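1-Cys peroxiredoxin (Vibrio vulnificus MO6-24/O, PDB 5K2I) probably reduces peroxides by way of a single peroxidatic cysteine on a thioredoxin-like fold, and is implicated in scavenging nitric oxide as well. Local coordinates at residues 4-16 against 21-33. Numbering follows the deposited sequence.
Sequences QGQTLPNATLSQL and MVHHPVLELFAGK
His24 and Gln15 join side chains across the strands of a β-hairpin, a polar link added to the backbone ladder: NE2 of His24 donates to OE1 of Gln15 at 2.9 Å. The donor lies in the plane of the amide carbonyl, although amide and imidazole planes stand 42° apart. Gln15 gets there by standing its CG anti to the backbone N (chi1 -175°) and running on extended, while Leu29 CD1 sits over one face of the imidazole, toward its rim. The strands 12-16 and 21-25 run antiparallel, hydrogen-bonded pairs alternating with non-hydrogen-bonded ones. Leu13 with His24 and Gln15 with Val22 are of the first kind, each closed by two N-H to O bonds; Ser14 and His23, between them, are of the second, and there the CA of Ser14 comes within 3.2 Å of Val22 O. Where the second strand turns into the short helix 26-29, with Pro25 as N-cap, the ladder gains one more rung: Val26 N donates to Ala11 O, 2.9 Å away and almost in line with the carbonyl. The side chains then take over. Leu13 CD1 meets Val26 CG1 at 3.7 Å, and Leu8 sends CD1 to the edge of the Phe30 ring, in its plane, 3.6 Å from CD2. Strand 95-98 and helix 103-108 add Leu97, Phe104 and Leu108 to this apolar layer, so the hairpin is fastened to the body of the thioredoxin-like fold. Nearer the surface, Leu27 spreads its two methyl branches against the loop, CD1 on Asn10 CB and CD2 against CB and the carbonyl O of Leu8. Beside it one water binds both segments, donating to Asn10 OD1 and Ala11 O and accepting from Leu27 N at 3.0 Å.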
# COMPACT_ATOMS: atom_id res chain seq x y z
N GLN A 4 20.16 -6.48 -12.53
CA GLN A 4 19.96 -7.64 -13.38
C GLN A 4 21.28 -7.99 -14.03
O GLN A 4 22.07 -7.10 -14.39
CB GLN A 4 18.87 -7.35 -14.43
CG GLN A 4 17.54 -7.06 -13.76
CD GLN A 4 16.44 -6.62 -14.70
OE1 GLN A 4 15.26 -6.65 -14.34
NE2 GLN A 4 16.82 -6.21 -15.90
N GLY A 5 21.54 -9.29 -14.14
CA GLY A 5 22.80 -9.78 -14.67
C GLY A 5 23.82 -10.05 -13.59
O GLY A 5 24.85 -10.69 -13.84
N GLN A 6 23.57 -9.58 -12.37
CA GLN A 6 24.46 -9.87 -11.26
C GLN A 6 24.04 -11.16 -10.57
O GLN A 6 22.86 -11.49 -10.49
CB GLN A 6 24.47 -8.74 -10.22
CG GLN A 6 25.00 -7.41 -10.72
CD GLN A 6 25.35 -6.45 -9.59
OE1 GLN A 6 24.47 -5.92 -8.91
NE2 GLN A 6 26.65 -6.26 -9.36
N THR A 7 25.02 -11.91 -10.09
CA THR A 7 24.76 -13.05 -9.24
C THR A 7 24.21 -12.56 -7.90
O THR A 7 24.64 -11.51 -7.40
CB THR A 7 26.05 -13.87 -9.07
OG1 THR A 7 26.53 -14.26 -10.37
CG2 THR A 7 25.83 -15.09 -8.22
N LEU A 8 23.27 -13.30 -7.31
CA LEU A 8 22.81 -12.98 -5.97
C LEU A 8 23.97 -12.88 -4.99
O LEU A 8 25.00 -13.56 -5.18
CB LEU A 8 21.85 -14.07 -5.45
CG LEU A 8 20.45 -14.15 -6.03
CD1 LEU A 8 19.77 -15.42 -5.50
CD2 LEU A 8 19.66 -12.91 -5.67
N PRO A 9 23.81 -12.08 -3.93
CA PRO A 9 24.81 -12.12 -2.86
C PRO A 9 25.05 -13.55 -2.41
O PRO A 9 24.11 -14.34 -2.31
CB PRO A 9 24.15 -11.30 -1.73
CG PRO A 9 23.14 -10.45 -2.40
CD PRO A 9 22.69 -11.18 -3.63
N ASN A 10 26.31 -13.90 -2.16
CA ASN A 10 26.64 -15.23 -1.69
C ASN A 10 26.34 -15.32 -0.22
O ASN A 10 27.23 -15.23 0.62
CB ASN A 10 28.11 -15.53 -1.99
CG ASN A 10 28.53 -16.89 -1.53
OD1 ASN A 10 27.72 -17.80 -1.39
ND2 ASN A 10 29.83 -17.05 -1.31
N ALA A 11 25.05 -15.44 0.09
CA ALA A 11 24.54 -15.38 1.45
C ALA A 11 23.65 -16.58 1.72
O ALA A 11 23.46 -17.42 0.84
CB ALA A 11 23.76 -14.07 1.66
N THR A 12 23.12 -16.66 2.93
CA THR A 12 22.23 -17.77 3.28
C THR A 12 20.83 -17.29 3.64
O THR A 12 20.62 -16.13 4.00
CB THR A 12 22.77 -18.61 4.45
OG1 THR A 12 22.77 -17.83 5.66
CG2 THR A 12 24.19 -19.08 4.14
N LEU A 13 19.88 -18.20 3.49
CA LEU A 13 18.51 -18.02 4.00
C LEU A 13 18.15 -19.28 4.76
O LEU A 13 18.60 -20.36 4.38
CB LEU A 13 17.54 -17.76 2.86
CG LEU A 13 17.68 -16.44 2.11
CD1 LEU A 13 16.82 -16.45 0.86
CD2 LEU A 13 17.31 -15.26 3.01
N SER A 14 17.37 -19.16 5.82
CA SER A 14 17.15 -20.30 6.70
C SER A 14 15.77 -20.93 6.57
O SER A 14 14.80 -20.29 6.17
CB SER A 14 17.40 -19.91 8.16
OG SER A 14 16.53 -18.88 8.59
N GLN A 15 15.71 -22.21 6.92
CA GLN A 15 14.49 -22.97 6.86
C GLN A 15 14.50 -23.99 8.00
O GLN A 15 15.54 -24.59 8.27
CB GLN A 15 14.36 -23.67 5.51
CG GLN A 15 13.04 -24.40 5.33
CD GLN A 15 13.09 -25.40 4.19
OE1 GLN A 15 14.14 -25.63 3.60
NE2 GLN A 15 11.94 -26.00 3.88
N LEU A 16 13.36 -24.17 8.65
CA LEU A 16 13.22 -25.22 9.66
C LEU A 16 12.80 -26.51 8.98
O LEU A 16 11.80 -26.53 8.26
CB LEU A 16 12.18 -24.82 10.71
CG LEU A 16 12.05 -25.78 11.89
CD1 LEU A 16 13.28 -25.67 12.79
CD2 LEU A 16 10.78 -25.49 12.66
N MET A 21 17.34 -26.37 12.15
CA MET A 21 17.58 -25.20 11.33
C MET A 21 18.56 -25.51 10.23
O MET A 21 19.64 -26.03 10.50
CB MET A 21 18.13 -24.04 12.16
CG MET A 21 17.11 -23.31 12.98
SD MET A 21 15.90 -22.48 11.95
CE MET A 21 15.48 -21.12 13.03
N VAL A 22 18.20 -25.21 8.99
CA VAL A 22 19.10 -25.37 7.87
C VAL A 22 19.38 -23.99 7.28
O VAL A 22 18.44 -23.21 7.07
CB VAL A 22 18.52 -26.30 6.80
CG1 VAL A 22 19.39 -26.31 5.56
CG2 VAL A 22 18.35 -27.70 7.37
N HIS A 23 20.64 -23.68 7.03
CA HIS A 23 21.02 -22.42 6.42
C HIS A 23 21.48 -22.65 4.99
O HIS A 23 22.62 -23.07 4.76
CB HIS A 23 22.12 -21.76 7.23
CG HIS A 23 21.73 -21.54 8.65
ND1 HIS A 23 20.90 -20.52 9.04
CD2 HIS A 23 22.01 -22.26 9.77
CE1 HIS A 23 20.71 -20.59 10.35
NE2 HIS A 23 21.37 -21.63 10.81
N HIS A 24 20.59 -22.41 4.05
CA HIS A 24 20.89 -22.63 2.63
C HIS A 24 21.73 -21.51 2.04
O HIS A 24 21.28 -20.38 2.02
CB HIS A 24 19.60 -22.71 1.80
CG HIS A 24 18.61 -23.73 2.27
ND1 HIS A 24 18.75 -25.08 2.03
CD2 HIS A 24 17.43 -23.58 2.93
CE1 HIS A 24 17.71 -25.72 2.53
NE2 HIS A 24 16.90 -24.84 3.09
N PRO A 25 22.94 -21.82 1.55
CA PRO A 25 23.56 -20.84 0.65
C PRO A 25 22.65 -20.67 -0.56
O PRO A 25 22.35 -21.65 -1.23
CB PRO A 25 24.89 -21.49 0.27
CG PRO A 25 25.14 -22.51 1.38
CD PRO A 25 23.77 -23.02 1.72
N VAL A 26 22.20 -19.45 -0.82
CA VAL A 26 21.25 -19.26 -1.90
C VAL A 26 21.85 -19.67 -3.25
O VAL A 26 21.13 -20.11 -4.14
CB VAL A 26 20.72 -17.80 -1.99
CG1 VAL A 26 20.00 -17.41 -0.69
CG2 VAL A 26 21.83 -16.81 -2.29
N LEU A 27 23.17 -19.53 -3.40
CA LEU A 27 23.79 -19.88 -4.67
C LEU A 27 23.88 -21.39 -4.87
O LEU A 27 24.05 -21.86 -6.00
CB LEU A 27 25.17 -19.24 -4.80
CG LEU A 27 25.12 -17.71 -4.83
CD1 LEU A 27 26.53 -17.13 -4.98
CD2 LEU A 27 24.24 -17.22 -5.97
N GLU A 28 23.76 -22.15 -3.79
CA GLU A 28 23.66 -23.60 -3.89
C GLU A 28 22.19 -24.01 -4.07
O GLU A 28 21.87 -24.82 -4.94
CB GLU A 28 24.26 -24.26 -2.64
CG GLU A 28 25.78 -24.12 -2.54
CD GLU A 28 26.38 -24.95 -1.41
OE1 GLU A 28 25.62 -25.43 -0.54
OE2 GLU A 28 27.62 -25.10 -1.38
N LEU A 29 21.32 -23.44 -3.26
CA LEU A 29 19.89 -23.73 -3.33
C LEU A 29 19.29 -23.46 -4.71
O LEU A 29 18.46 -24.24 -5.20
CB LEU A 29 19.16 -22.90 -2.28
CG LEU A 29 17.65 -23.11 -2.07
CD1 LEU A 29 17.37 -24.50 -1.54
CD2 LEU A 29 17.10 -22.07 -1.12
N PHE A 30 19.73 -22.38 -5.35
CA PHE A 30 19.16 -21.95 -6.62
C PHE A 30 20.01 -22.34 -7.84
O PHE A 30 19.66 -22.04 -8.98
CB PHE A 30 18.95 -20.42 -6.61
CG PHE A 30 18.00 -19.92 -5.53
CD1 PHE A 30 17.09 -20.76 -4.91
CD2 PHE A 30 18.03 -18.58 -5.16
CE1 PHE A 30 16.22 -20.28 -3.94
CE2 PHE A 30 17.16 -18.09 -4.17
CZ PHE A 30 16.25 -18.94 -3.56
N ALA A 31 21.12 -23.04 -7.60
CA ALA A 31 21.99 -23.46 -8.70
C ALA A 31 21.25 -24.38 -9.67
O ALA A 31 20.53 -25.28 -9.24
CB ALA A 31 23.23 -24.17 -8.15
N GLY A 32 21.45 -24.14 -10.97
CA GLY A 32 20.89 -25.00 -12.00
C GLY A 32 19.39 -24.92 -12.14
O GLY A 32 18.78 -25.77 -12.79
N LYS A 33 18.78 -23.90 -11.55
CA LYS A 33 17.33 -23.76 -11.55
C LYS A 33 16.90 -22.39 -12.03
O LYS A 33 17.64 -21.40 -11.90
CB LYS A 33 16.75 -23.98 -10.15
CG LYS A 33 16.94 -25.38 -9.58
CD LYS A 33 16.50 -25.41 -8.12
CE LYS A 33 17.02 -26.64 -7.40
NZ LYS A 33 16.14 -27.80 -7.62
O HOH W 1 25.01 -18.37 -1.38
O HOH W 2 20.57 -18.58 6.95